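Local coordinates for alpha-1,3-glucanase (Streptomyces thermodiastaticus, PDB 7C7D), which hydrolyses the alpha-1,3-glucosidic linkages of alpha-1,3-glucan as a thermostable glycoside hydrolase of family GH87, at residues Gly419-Asp424 with Thr456-Gly461; Ser430-Ser435 with Ile450-Asn455; Val487-Thr492 with Val517-Ala522; Tyr499-Phe504 with Ala522-Thr527; Ala540-Val545 with Phe567-Gly572. All coordinates share one frame; numbering follows the deposited sequence. Where two conformers were deposited one is given.

Contact 1: residues Gly419-Asp424 with Thr456-Gly461; sequences GNLISD and TLVRTG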
# COMPACT_ATOMS: atom_id res chain seq x y z
N GLY A 419 -9.88 9.32 -4.56
CA GLY A 419 -10.32 9.17 -3.19
C GLY A 419 -9.41 8.36 -2.30
O GLY A 419 -9.86 7.86 -1.27
N ASN A 420 -8.14 8.20 -2.66
CA ASN A 420 -7.21 7.42 -1.85
C ASN A 420 -6.56 8.31 -0.79
O ASN A 420 -6.34 9.50 -1.00
CB ASN A 420 -6.14 6.79 -2.74
CG ASN A 420 -6.74 5.89 -3.80
OD1 ASN A 420 -7.13 4.76 -3.50
ND2 ASN A 420 -6.81 6.37 -5.03
N LEU A 421 -6.26 7.70 0.35
CA LEU A 421 -5.50 8.32 1.42
C LEU A 421 -4.15 7.63 1.46
O LEU A 421 -4.08 6.41 1.63
CB LEU A 421 -6.21 8.14 2.76
CG LEU A 421 -5.44 8.61 4.00
CD1 LEU A 421 -5.11 10.10 3.92
CD2 LEU A 421 -6.21 8.29 5.28
N ILE A 422 -3.08 8.39 1.24
CA ILE A 422 -1.73 7.85 1.12
C ILE A 422 -0.84 8.64 2.06
O ILE A 422 -0.75 9.87 1.94
CB ILE A 422 -1.22 7.96 -0.33
CG1 ILE A 422 -2.17 7.22 -1.28
CG2 ILE A 422 0.22 7.44 -0.43
CD1 ILE A 422 -1.95 7.53 -2.74
N SER A 423 -0.17 7.94 2.98
CA SER A 423 0.64 8.59 4.00
C SER A 423 2.00 7.94 4.10
O SER A 423 2.13 6.71 4.01
CB SER A 423 -0.03 8.53 5.38
OG SER A 423 -1.36 9.00 5.33
N ASP A 424 3.02 8.79 4.31
CA ASP A 424 4.35 8.36 4.76
C ASP A 424 5.05 7.48 3.73
O ASP A 424 5.23 6.28 3.92
CB ASP A 424 4.26 7.64 6.11
CG ASP A 424 3.90 8.57 7.24
OD1 ASP A 424 4.55 9.63 7.36
OD2 ASP A 424 2.97 8.25 8.01
N THR A 456 -5.82 12.32 -0.93
CA THR A 456 -5.17 13.01 0.18
C THR A 456 -3.81 12.37 0.41
O THR A 456 -3.71 11.15 0.58
CB THR A 456 -6.02 12.94 1.44
OG1 THR A 456 -7.23 13.66 1.21
CG2 THR A 456 -5.31 13.57 2.63
N LEU A 457 -2.77 13.21 0.41
CA LEU A 457 -1.37 12.77 0.45
C LEU A 457 -0.71 13.43 1.65
O LEU A 457 -0.58 14.66 1.68
CB LEU A 457 -0.65 13.18 -0.83
CG LEU A 457 -1.34 12.81 -2.14
CD1 LEU A 457 -0.54 13.31 -3.34
CD2 LEU A 457 -1.57 11.32 -2.24
N VAL A 458 -0.30 12.62 2.63
CA VAL A 458 0.16 13.12 3.92
C VAL A 458 1.60 12.66 4.14
O VAL A 458 1.87 11.45 4.15
CB VAL A 458 -0.74 12.61 5.06
CG1 VAL A 458 -0.27 13.16 6.40
CG2 VAL A 458 -2.21 12.98 4.80
N ARG A 459 2.51 13.61 4.31
CA ARG A 459 3.93 13.29 4.55
C ARG A 459 4.49 12.38 3.45
O ARG A 459 5.16 11.38 3.72
CB ARG A 459 4.15 12.69 5.94
CG ARG A 459 3.80 13.65 7.10
CD ARG A 459 4.04 13.01 8.48
NE ARG A 459 3.28 11.77 8.60
CZ ARG A 459 2.02 11.70 9.01
NH1 ARG A 459 1.38 12.79 9.41
NH2 ARG A 459 1.38 10.54 9.00
N THR A 460 4.21 12.75 2.20
CA THR A 460 4.69 12.02 1.03
C THR A 460 5.69 12.87 0.24
O THR A 460 5.67 14.10 0.29
CB THR A 460 3.55 11.53 0.12
OG1 THR A 460 2.92 12.63 -0.56
CG2 THR A 460 2.53 10.72 0.91
N GLY A 461 6.53 12.18 -0.52
CA GLY A 461 7.71 12.74 -1.14
C GLY A 461 8.96 12.44 -0.33
O GLY A 461 8.91 12.15 0.87

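Contact 2: residues Ser430-Ser435 with Ile450-Asn455; sequences SGIAIS and ITVDGN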
# COMPACT_ATOMS: atom_id res chain seq x y z
N SER A 430 6.92 8.81 -4.82
CA SER A 430 5.99 9.88 -4.53
C SER A 430 4.76 9.26 -3.87
O SER A 430 4.58 8.04 -3.87
CB SER A 430 5.56 10.56 -5.83
OG SER A 430 6.64 11.25 -6.44
N GLY A 431 3.87 10.10 -3.34
CA GLY A 431 2.57 9.59 -2.94
C GLY A 431 1.82 8.98 -4.11
O GLY A 431 1.37 7.83 -4.04
N ILE A 432 1.68 9.74 -5.20
CA ILE A 432 1.13 9.26 -6.46
C ILE A 432 2.10 9.61 -7.57
O ILE A 432 2.58 10.75 -7.66
CB ILE A 432 -0.25 9.89 -6.75
CG1 ILE A 432 -1.29 9.42 -5.74
CG2 ILE A 432 -0.70 9.59 -8.18
CD1 ILE A 432 -2.62 10.18 -5.80
N ALA A 433 2.38 8.64 -8.45
CA ALA A 433 3.16 8.87 -9.65
C ALA A 433 2.33 8.49 -10.87
O ALA A 433 1.79 7.38 -10.94
CB ALA A 433 4.44 8.03 -9.63
N ILE A 434 2.21 9.43 -11.82
CA ILE A 434 1.58 9.20 -13.12
C ILE A 434 2.72 9.27 -14.13
O ILE A 434 3.33 10.33 -14.30
CB ILE A 434 0.51 10.26 -13.42
CG1 ILE A 434 -0.53 10.34 -12.29
CG2 ILE A 434 -0.13 10.00 -14.80
CD1 ILE A 434 -1.27 9.04 -12.00
N SER A 435 3.07 8.14 -14.74
CA SER A 435 4.41 8.01 -15.31
C SER A 435 4.42 7.29 -16.66
O SER A 435 3.66 6.35 -16.90
CB SER A 435 5.29 7.24 -14.33
OG SER A 435 6.57 7.04 -14.89
N ILE A 450 -6.31 10.49 -17.83
CA ILE A 450 -5.92 10.00 -16.52
C ILE A 450 -6.58 10.92 -15.50
O ILE A 450 -6.26 12.11 -15.43
CB ILE A 450 -4.40 9.98 -16.33
CG1 ILE A 450 -3.69 9.37 -17.56
CG2 ILE A 450 -4.04 9.26 -15.05
CD1 ILE A 450 -4.06 7.91 -17.84
N THR A 451 -7.49 10.37 -14.71
CA THR A 451 -8.27 11.13 -13.76
C THR A 451 -7.73 10.87 -12.36
O THR A 451 -7.79 9.75 -11.86
CB THR A 451 -9.74 10.69 -13.84
OG1 THR A 451 -10.24 10.92 -15.16
CG2 THR A 451 -10.59 11.43 -12.84
N VAL A 452 -7.19 11.91 -11.73
CA VAL A 452 -6.59 11.81 -10.41
C VAL A 452 -7.39 12.76 -9.52
O VAL A 452 -7.12 13.96 -9.47
CB VAL A 452 -5.10 12.17 -10.44
CG1 VAL A 452 -4.47 12.00 -9.06
CG2 VAL A 452 -4.37 11.33 -11.50
N ASP A 453 -8.39 12.24 -8.81
CA ASP A 453 -9.40 13.08 -8.16
C ASP A 453 -9.58 12.73 -6.69
O ASP A 453 -9.75 11.56 -6.35
CB ASP A 453 -10.75 12.92 -8.86
CG ASP A 453 -11.85 13.70 -8.16
OD1 ASP A 453 -11.78 14.95 -8.13
OD2 ASP A 453 -12.78 13.07 -7.62
N GLY A 454 -9.60 13.74 -5.83
CA GLY A 454 -10.03 13.51 -4.46
C GLY A 454 -9.05 12.78 -3.57
O GLY A 454 -9.46 12.24 -2.54
N ASN A 455 -7.78 12.72 -3.93
CA ASN A 455 -6.81 12.01 -3.11
C ASN A 455 -6.23 12.93 -2.04
O ASN A 455 -6.15 14.15 -2.20
CB ASN A 455 -5.68 11.47 -4.00
CG ASN A 455 -6.20 10.53 -5.06
OD1 ASN A 455 -6.50 9.37 -4.78
ND2 ASN A 455 -6.33 11.03 -6.29

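Contact 3: residues Val487-Thr492 with Val517-Ala522; sequences VDITDT and VTVDGA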
# COMPACT_ATOMS: atom_id res chain seq x y z
N VAL A 487 -4.17 14.67 -18.38
CA VAL A 487 -4.03 14.31 -16.97
C VAL A 487 -4.74 15.39 -16.17
O VAL A 487 -4.33 16.56 -16.17
CB VAL A 487 -2.57 14.16 -16.55
CG1 VAL A 487 -2.49 13.75 -15.09
CG2 VAL A 487 -1.85 13.14 -17.43
N ASP A 488 -5.83 15.00 -15.50
CA ASP A 488 -6.68 15.92 -14.75
C ASP A 488 -6.53 15.61 -13.27
O ASP A 488 -6.96 14.56 -12.80
CB ASP A 488 -8.14 15.76 -15.17
CG ASP A 488 -8.37 16.13 -16.60
OD1 ASP A 488 -7.83 17.16 -17.05
OD2 ASP A 488 -9.12 15.41 -17.29
N ILE A 489 -5.92 16.54 -12.53
CA ILE A 489 -5.59 16.35 -11.12
C ILE A 489 -6.48 17.30 -10.33
O ILE A 489 -6.23 18.52 -10.31
CB ILE A 489 -4.10 16.60 -10.85
CG1 ILE A 489 -3.24 15.67 -11.72
CG2 ILE A 489 -3.78 16.42 -9.38
CD1 ILE A 489 -1.81 16.14 -11.90
N THR A 490 -7.50 16.76 -9.69
CA THR A 490 -8.55 17.58 -9.10
C THR A 490 -8.78 17.22 -7.64
O THR A 490 -8.65 16.06 -7.23
CB THR A 490 -9.88 17.42 -9.85
OG1 THR A 490 -10.24 16.04 -9.89
CG2 THR A 490 -9.77 17.94 -11.26
N ASP A 491 -9.14 18.24 -6.86
CA ASP A 491 -9.54 18.08 -5.46
C ASP A 491 -8.53 17.26 -4.67
O ASP A 491 -8.86 16.28 -4.01
CB ASP A 491 -10.96 17.54 -5.34
CG ASP A 491 -11.99 18.56 -5.78
OD1 ASP A 491 -11.62 19.74 -5.99
OD2 ASP A 491 -13.16 18.18 -5.92
N THR A 492 -7.28 17.69 -4.72
CA THR A 492 -6.20 17.00 -4.02
C THR A 492 -5.89 17.74 -2.72
O THR A 492 -5.74 18.96 -2.71
CB THR A 492 -4.93 16.95 -4.88
OG1 THR A 492 -5.25 16.51 -6.20
CG2 THR A 492 -3.93 15.98 -4.28
N VAL A 517 -1.71 18.75 -18.80
CA VAL A 517 -1.93 18.58 -17.37
C VAL A 517 -2.73 19.76 -16.85
O VAL A 517 -2.38 20.92 -17.11
CB VAL A 517 -0.59 18.48 -16.61
CG1 VAL A 517 -0.81 18.52 -15.09
CG2 VAL A 517 0.16 17.23 -17.03
N THR A 518 -3.80 19.47 -16.12
CA THR A 518 -4.57 20.47 -15.40
C THR A 518 -4.62 20.09 -13.93
O THR A 518 -4.97 18.95 -13.60
CB THR A 518 -6.00 20.55 -15.94
OG1 THR A 518 -5.96 20.86 -17.33
CG2 THR A 518 -6.79 21.63 -15.20
N VAL A 519 -4.23 21.02 -13.06
CA VAL A 519 -4.43 20.88 -11.63
C VAL A 519 -5.54 21.85 -11.25
O VAL A 519 -5.38 23.07 -11.42
CB VAL A 519 -3.14 21.18 -10.85
CG1 VAL A 519 -3.40 21.14 -9.34
CG2 VAL A 519 -2.05 20.20 -11.24
N ASP A 520 -6.67 21.33 -10.78
CA ASP A 520 -7.83 22.16 -10.48
C ASP A 520 -8.38 21.76 -9.12
O ASP A 520 -9.02 20.71 -8.98
CB ASP A 520 -8.91 22.02 -11.56
CG ASP A 520 -10.06 22.99 -11.37
OD1 ASP A 520 -10.27 23.51 -10.26
OD2 ASP A 520 -10.78 23.23 -12.36
N GLY A 521 -8.13 22.60 -8.12
CA GLY A 521 -8.68 22.40 -6.80
C GLY A 521 -7.71 21.64 -5.92
O GLY A 521 -7.54 20.43 -6.08
N ALA A 522 -7.05 22.33 -5.00
CA ALA A 522 -6.15 21.65 -4.09
C ALA A 522 -6.06 22.45 -2.80
O ALA A 522 -6.14 23.68 -2.81
CB ALA A 522 -4.76 21.43 -4.69
O HOH W 1 -5.82 18.33 -18.53
O HOH W 2 -5.75 18.90 -7.52

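Contact 4: residues Tyr499-Phe504 with Ala522-Thr527; sequences YSAFEF and AAVKNT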
# COMPACT_ATOMS: atom_id res chain seq x y z
N TYR A 499 9.08 17.67 1.11
CA TYR A 499 9.70 18.41 0.00
C TYR A 499 8.60 19.13 -0.76
O TYR A 499 7.91 19.97 -0.17
CB TYR A 499 10.64 17.52 -0.80
CG TYR A 499 11.76 17.06 0.09
CD1 TYR A 499 12.85 17.89 0.34
CD2 TYR A 499 11.71 15.83 0.75
CE1 TYR A 499 13.86 17.50 1.18
CE2 TYR A 499 12.73 15.44 1.61
CZ TYR A 499 13.80 16.29 1.82
OH TYR A 499 14.82 15.92 2.66
N SER A 500 8.39 18.83 -2.03
CA SER A 500 7.45 19.55 -2.87
C SER A 500 6.09 18.87 -2.88
O SER A 500 5.94 17.69 -2.55
CB SER A 500 7.99 19.65 -4.29
OG SER A 500 8.39 18.36 -4.72
N ALA A 501 5.08 19.63 -3.31
CA ALA A 501 3.71 19.11 -3.42
C ALA A 501 3.50 18.47 -4.79
O ALA A 501 3.38 17.24 -4.90
CB ALA A 501 2.69 20.21 -3.12
N PHE A 502 3.46 19.28 -5.85
CA PHE A 502 3.31 18.79 -7.21
C PHE A 502 4.65 18.83 -7.92
O PHE A 502 5.35 19.84 -7.86
CB PHE A 502 2.32 19.67 -8.00
CG PHE A 502 0.93 19.68 -7.44
CD1 PHE A 502 0.05 18.64 -7.69
CD2 PHE A 502 0.48 20.75 -6.67
CE1 PHE A 502 -1.24 18.65 -7.19
CE2 PHE A 502 -0.81 20.77 -6.16
CZ PHE A 502 -1.67 19.71 -6.42
N GLU A 503 5.01 17.74 -8.60
CA GLU A 503 6.25 17.66 -9.35
C GLU A 503 5.96 17.27 -10.79
O GLU A 503 5.19 16.33 -11.04
CB GLU A 503 7.20 16.63 -8.73
CG GLU A 503 8.48 16.44 -9.53
CD GLU A 503 9.34 15.29 -9.05
OE1 GLU A 503 8.89 14.48 -8.21
OE2 GLU A 503 10.48 15.20 -9.54
N PHE A 504 6.56 17.99 -11.73
CA PHE A 504 6.45 17.69 -13.15
C PHE A 504 7.87 17.50 -13.65
O PHE A 504 8.70 18.40 -13.54
CB PHE A 504 5.71 18.82 -13.87
CG PHE A 504 4.39 19.12 -13.22
CD1 PHE A 504 3.35 18.23 -13.33
CD2 PHE A 504 4.23 20.24 -12.43
CE1 PHE A 504 2.14 18.46 -12.70
CE2 PHE A 504 3.02 20.48 -11.79
CZ PHE A 504 1.97 19.60 -11.94
N ALA A 522 -7.05 22.33 -5.00
CA ALA A 522 -6.15 21.65 -4.09
C ALA A 522 -6.06 22.45 -2.80
O ALA A 522 -6.14 23.68 -2.81
CB ALA A 522 -4.76 21.43 -4.69
N ALA A 523 -5.92 21.73 -1.70
CA ALA A 523 -5.64 22.31 -0.39
C ALA A 523 -4.26 21.81 0.00
O ALA A 523 -4.08 20.62 0.30
CB ALA A 523 -6.68 21.87 0.63
N VAL A 524 -3.27 22.70 -0.03
CA VAL A 524 -1.87 22.35 0.17
C VAL A 524 -1.41 23.05 1.43
O VAL A 524 -1.50 24.28 1.54
CB VAL A 524 -1.02 22.77 -1.04
CG1 VAL A 524 0.43 22.39 -0.84
CG2 VAL A 524 -1.57 22.15 -2.33
N LYS A 525 -0.93 22.29 2.40
CA LYS A 525 -0.58 22.84 3.70
C LYS A 525 0.77 22.30 4.16
O LYS A 525 1.02 21.09 4.07
CB LYS A 525 -1.65 22.49 4.75
CG LYS A 525 -2.96 23.25 4.58
CD LYS A 525 -3.94 22.94 5.71
CE LYS A 525 -3.23 22.70 7.04
NZ LYS A 525 -3.03 21.25 7.32
N ASN A 526 1.62 23.20 4.64
CA ASN A 526 2.90 22.86 5.26
C ASN A 526 3.79 22.05 4.32
O ASN A 526 4.18 20.91 4.60
CB ASN A 526 2.70 22.16 6.61
CG ASN A 526 1.91 22.99 7.58
OD1 ASN A 526 1.23 22.46 8.46
ND2 ASN A 526 1.98 24.31 7.44
N THR A 527 4.12 22.66 3.19
CA THR A 527 4.99 22.07 2.19
C THR A 527 6.43 22.47 2.50
O THR A 527 6.72 23.65 2.67
CB THR A 527 4.58 22.58 0.81
OG1 THR A 527 3.20 22.28 0.58
CG2 THR A 527 5.41 21.95 -0.28

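Contact 5: residues Ala540-Val545 with Phe567-Gly572; sequences ATFRNV and FTVTDG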
# COMPACT_ATOMS: atom_id res chain seq x y z
N ALA A 540 1.35 23.37 -18.14
CA ALA A 540 0.27 22.91 -17.29
C ALA A 540 -0.54 24.12 -16.85
O ALA A 540 -0.03 25.24 -16.78
CB ALA A 540 0.79 22.17 -16.06
N THR A 541 -1.81 23.87 -16.54
CA THR A 541 -2.71 24.89 -16.04
C THR A 541 -3.06 24.59 -14.59
O THR A 541 -3.37 23.44 -14.25
CB THR A 541 -3.98 24.93 -16.88
OG1 THR A 541 -3.63 25.24 -18.23
CG2 THR A 541 -4.96 25.99 -16.36
N PHE A 542 -3.01 25.62 -13.75
CA PHE A 542 -3.32 25.50 -12.34
C PHE A 542 -4.46 26.44 -11.97
O PHE A 542 -4.38 27.65 -12.23
CB PHE A 542 -2.10 25.86 -11.49
CG PHE A 542 -0.93 24.97 -11.76
CD1 PHE A 542 -0.11 25.20 -12.86
CD2 PHE A 542 -0.66 23.87 -10.96
CE1 PHE A 542 0.96 24.38 -13.14
CE2 PHE A 542 0.43 23.03 -11.24
CZ PHE A 542 1.23 23.30 -12.33
N ARG A 543 -5.51 25.89 -11.36
CA ARG A 543 -6.64 26.67 -10.88
C ARG A 543 -7.00 26.21 -9.48
O ARG A 543 -6.91 25.02 -9.16
CB ARG A 543 -7.90 26.46 -11.75
CG ARG A 543 -7.83 26.95 -13.18
CD ARG A 543 -9.19 26.83 -13.85
NE ARG A 543 -9.63 25.44 -13.97
CZ ARG A 543 -9.43 24.68 -15.04
NH1 ARG A 543 -8.78 25.18 -16.09
NH2 ARG A 543 -9.86 23.43 -15.07
N ASN A 544 -7.44 27.15 -8.65
CA ASN A 544 -8.07 26.82 -7.37
C ASN A 544 -7.16 26.05 -6.43
O ASN A 544 -7.62 25.21 -5.65
CB ASN A 544 -9.39 26.09 -7.61
CG ASN A 544 -10.29 26.87 -8.53
OD1 ASN A 544 -10.44 28.09 -8.35
ND2 ASN A 544 -10.88 26.22 -9.52
N VAL A 545 -5.86 26.34 -6.47
CA VAL A 545 -4.89 25.74 -5.56
C VAL A 545 -4.65 26.72 -4.43
O VAL A 545 -4.11 27.81 -4.65
CB VAL A 545 -3.59 25.37 -6.28
CG1 VAL A 545 -2.56 24.85 -5.29
CG2 VAL A 545 -3.87 24.34 -7.37
N PHE A 567 8.88 25.36 -19.67
CA PHE A 567 7.65 24.88 -19.06
C PHE A 567 6.80 26.10 -18.73
O PHE A 567 7.24 26.97 -17.97
CB PHE A 567 7.93 24.09 -17.79
CG PHE A 567 6.71 23.42 -17.21
CD1 PHE A 567 6.22 22.25 -17.77
CD2 PHE A 567 6.04 23.97 -16.13
CE1 PHE A 567 5.10 21.62 -17.25
CE2 PHE A 567 4.91 23.34 -15.61
CZ PHE A 567 4.45 22.17 -16.17
N THR A 568 5.61 26.17 -19.31
CA THR A 568 4.71 27.30 -19.12
C THR A 568 3.65 26.95 -18.08
O THR A 568 2.79 26.08 -18.31
CB THR A 568 4.06 27.72 -20.44
OG1 THR A 568 5.08 28.11 -21.37
CG2 THR A 568 3.12 28.91 -20.23
N VAL A 569 3.70 27.64 -16.94
CA VAL A 569 2.70 27.52 -15.88
C VAL A 569 1.63 28.56 -16.16
O VAL A 569 1.89 29.76 -16.07
CB VAL A 569 3.34 27.77 -14.51
CG1 VAL A 569 2.29 27.75 -13.40
CG2 VAL A 569 4.46 26.77 -14.24
N THR A 570 0.42 28.12 -16.50
CA THR A 570 -0.70 29.04 -16.68
C THR A 570 -1.47 29.15 -15.38
O THR A 570 -1.92 28.15 -14.81
CB THR A 570 -1.62 28.63 -17.83
OG1 THR A 570 -0.94 28.84 -19.08
CG2 THR A 570 -2.89 29.47 -17.82
N ASP A 571 -1.60 30.38 -14.89
CA ASP A 571 -2.42 30.69 -13.73
C ASP A 571 -3.85 30.81 -14.23
O ASP A 571 -4.24 31.81 -14.83
CB ASP A 571 -1.92 32.00 -13.12
CG ASP A 571 -2.71 32.43 -11.90
OD1 ASP A 571 -3.73 31.79 -11.55
OD2 ASP A 571 -2.31 33.44 -11.29
N GLY A 572 -4.64 29.76 -14.00
CA GLY A 572 -6.02 29.75 -14.43
C GLY A 572 -6.99 30.37 -13.44
O GLY A 572 -8.21 30.31 -13.67

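Contact 1: residues Gly419-Asp424 with Thr456-Gly461
Arg459 takes hold of Asp424 side-on with two nitrogens, NE reaching OD1 at 2.8 Å and NH2 reaching OD2 at 3.0 Å. Both carboxylate oxygens are met on their syn sides, but the carboxylate and guanidinium planes are turned 33° apart, so the two donors stand out of the acid's plane. Val458 CG1 lies over one face of the guanidinium, 3.4 Å above it and offset toward its rim. An alanine in place of Arg459 would probably leave the carboxylate of Asp424 without this two-point partner and the methyl CG1 of Val458 without the guanidinium it lies against.

The salt bridge closes the end of two parallel strands, 421-423 and 456-458, successive coils of a right-handed parallel beta-helix of the pectate lyase type. Four backbone bonds join them, from Thr456 N to Asn420 O through to Asp424 N to Val458 O. Leu421 CD1 lies beside Thr456 CG2 (3.7 Å), while Ile422 CD1 meets Leu457 CD2 (3.8 Å) on the buried side.

Farther out, Asp424 also receives Arg90 NE and Gly89 N. Those two residues stand in sequence between the calcium ligands Ser88 and Gln91, and the calcium ion is about 7 Å from the Asp424 side chain.

Contact 2: residues Ser430-Ser435 with Ile450-Asn455
The carboxamide of Asn455, across which the tip of Ile432 lies, is gripped at both ends by the coil before it: OD1 accepts the backbone N-H of Asn420, an asparagine at the same place in that coil, and ND2 donates to Val417 O. With both polar atoms engaged, the group is held against rotation. The methyl CD1 of Ile432 lies across the amide, 3.7 Å from Asn455 CG and with CB and ND2 about equally near. The two side chains cross at about a right angle, and the same methyl comes to 4.2 Å from Val452 CG1.

Two residues on, Ile434 lies alongside Ile450 and Val452, pointing the opposite way to each. Its CG2 meets Ile450 CG2 at 4.0 Å. A chi2 of -59° carries CD1 to the neighbouring methyl Val452 CG2, 3.9 Å away, where it also approaches Ile450 CG2. An alanine in place of Ile434 would be likely to open a gap between the two strands, with the methyls of Ile450 and Val452 losing the surface they pack on.

The strands run at 167° to one another with axes 10.1 Å apart, a separation bridged entirely by side chains. They belong to different sheets, and residues such as Ile409, Leu446 and Leu474 add to the apolar filling around them. Asparagines that follow one another from coil to coil at a turn, beside a core of aliphatic residues, are characteristic of parallel beta-helices of the pectate lyase type.

Contact 3: residues Val487-Thr492 with Val517-Ala522
Ile489 reaches over two neighbours at once: its CD1 lies 4.1 Å from Val517 CG1 and equally far from Val519 CG2, meeting both side chains at a slant. A chi2 of 160° extends the chain and carries that methyl across to the adjoining strand. Val487 CB packs on Val517 CG2 in the same row, and Phe502 and Phe504 from the facing sheet cover this apolar side.

The other side of the strands is polar. Asp488 and Thr518 lie side by side, and a water stands 2.8 Å from Asp488 OD1 and the same distance from Thr518 OG1. Asp488 OD2 also pairs with Arg486, Thr490 OG1 is bonded to Asp453, and Asp520 forms a salt bridge with Arg543.

Backbone bonds such as Ile489 N to Thr518 O, 2.8 Å, keep the parallel strands in step. At Asp491, where phi turns positive, the chain rounds a corner. Gly521 opposite adopts angles that would jam a side chain against the preceding carbonyl. Its own O accepts Thr492 N at 3.1 Å and a proton from a second water, which also bonds Thr492 OG1 (2.8 Å). Parallel strands kept in register past a corner in one of them, apolar within and polar without, are characteristic of successive coils of a parallel beta-helix.

Contact 4: residues Tyr499-Phe504 with Ala522-Thr527
The ring of Phe502 meets the opposite strand with its edge: Ala522 CB lies in the ring plane, 3.9 Å from CZ. Val524 CG2 approaches the same end of the ring at a slant, 4.1 Å from CE2. A chi1 of -62° sets CG beside the backbone N and anti to the carbonyl carbon, and the far end of the ring comes closer to the 522-527 strand than its root does. Other side chains of the interior, Ile489, Ile494 and Val519, touch the ring as well.

Val524 divides its two methyls between neighbours. While CG2 serves the ring, CG1, anti to the backbone N at a chi1 of -179°, packs on Ala501 CB at 3.9 Å. Among Phe502, Ala501, Ala522 and Val524 the contact is therefore one of carbon against carbon, between segments whose backbones pair with other strands. Segment 499-504 leads into a strand of one parallel sheet of the beta-helix, and 522-527 belongs to another of its faces, so the side chains meet across the inside of the coil. Ala501 forms backbone bonds with Leu474 and Val530, one in each adjoining coil.

Near the turn the partner is backbone instead. The methyl CG2 of Thr527 lies 3.2 Å from Tyr499 O and 3.8 Å from Ala501 N, fitted against the bend of the chain. Tyr499 is tied by a backbone bond to Thr529, and Ser500 bonds through OG to Gln533 OE1.

Contact 5: residues Ala540-Val545 with Phe567-Gly572
A chi1 of -60° places CG of Phe542 beside its backbone N and anti to the carbonyl carbon, and the ring end comes nearer the 567-571 strand, where CD1 lies 3.5 Å from Val569 CG1. The methyl comes to the ring at a slant, with CE1 almost as near as CD1, while the carbonyl O of Thr570 lies in the ring plane at its edge. Phe567 takes the other course: a chi1 of -173° sets CG anti to the backbone N, and its CZ ends up 3.7 Å from Ala540 CB. Alanine and valine thus each receive an aromatic side chain from the adjoining strand.

The backbones are joined by four bonds. That from Thr570 N to Ala540 O, 2.9 Å, is close to straight, and Gly572 N reaches Phe542 O at 2.8 Å from well out of the carbonyl plane. Thr570 O takes both Phe542 N (3.0 Å) and a CA-H contact from Thr541. The strands run parallel in sense but are twisted, crossing at -26°.

On the outer side Thr541 and Thr570 lie alongside each other, OG1 of the first 4.0 Å from CB of the second. Beyond them Arg543 turns its charged end to Asp520 in the preceding coil. Just past the strand, Asn575 ND2 bonds both Asp571 OD1 and Phe542 O. Strand 567-571 is the last in the modelled chain, and with this pairing the parallel beta-helix lays down its final strand, with the rings of Phe542 and Phe567 on its inner side.

The five contacts divide by what joins them. Contacts 1, 3 and 5 pair neighbouring strands coil to coil, through backbone bonds, and each has one buried and one more exposed side. Contacts 2 and 4 are buried and connect facing sheets by side-chain packing. Contacts 1 and 2 both draw on strand 449-458, and contacts 3 and 4 share strand 517-527 and Ala522. Chemistry follows position: contact 1, nearest the chain centre, carries a salt bridge next to the calcium-binding domain; contact 3 uses water and outward acids; contact 5, its centre about 30 Å from that of the chain, ends with aromatic rings. A probable bond from Ala522 N to Asn544 O joins contacts 4 and 5.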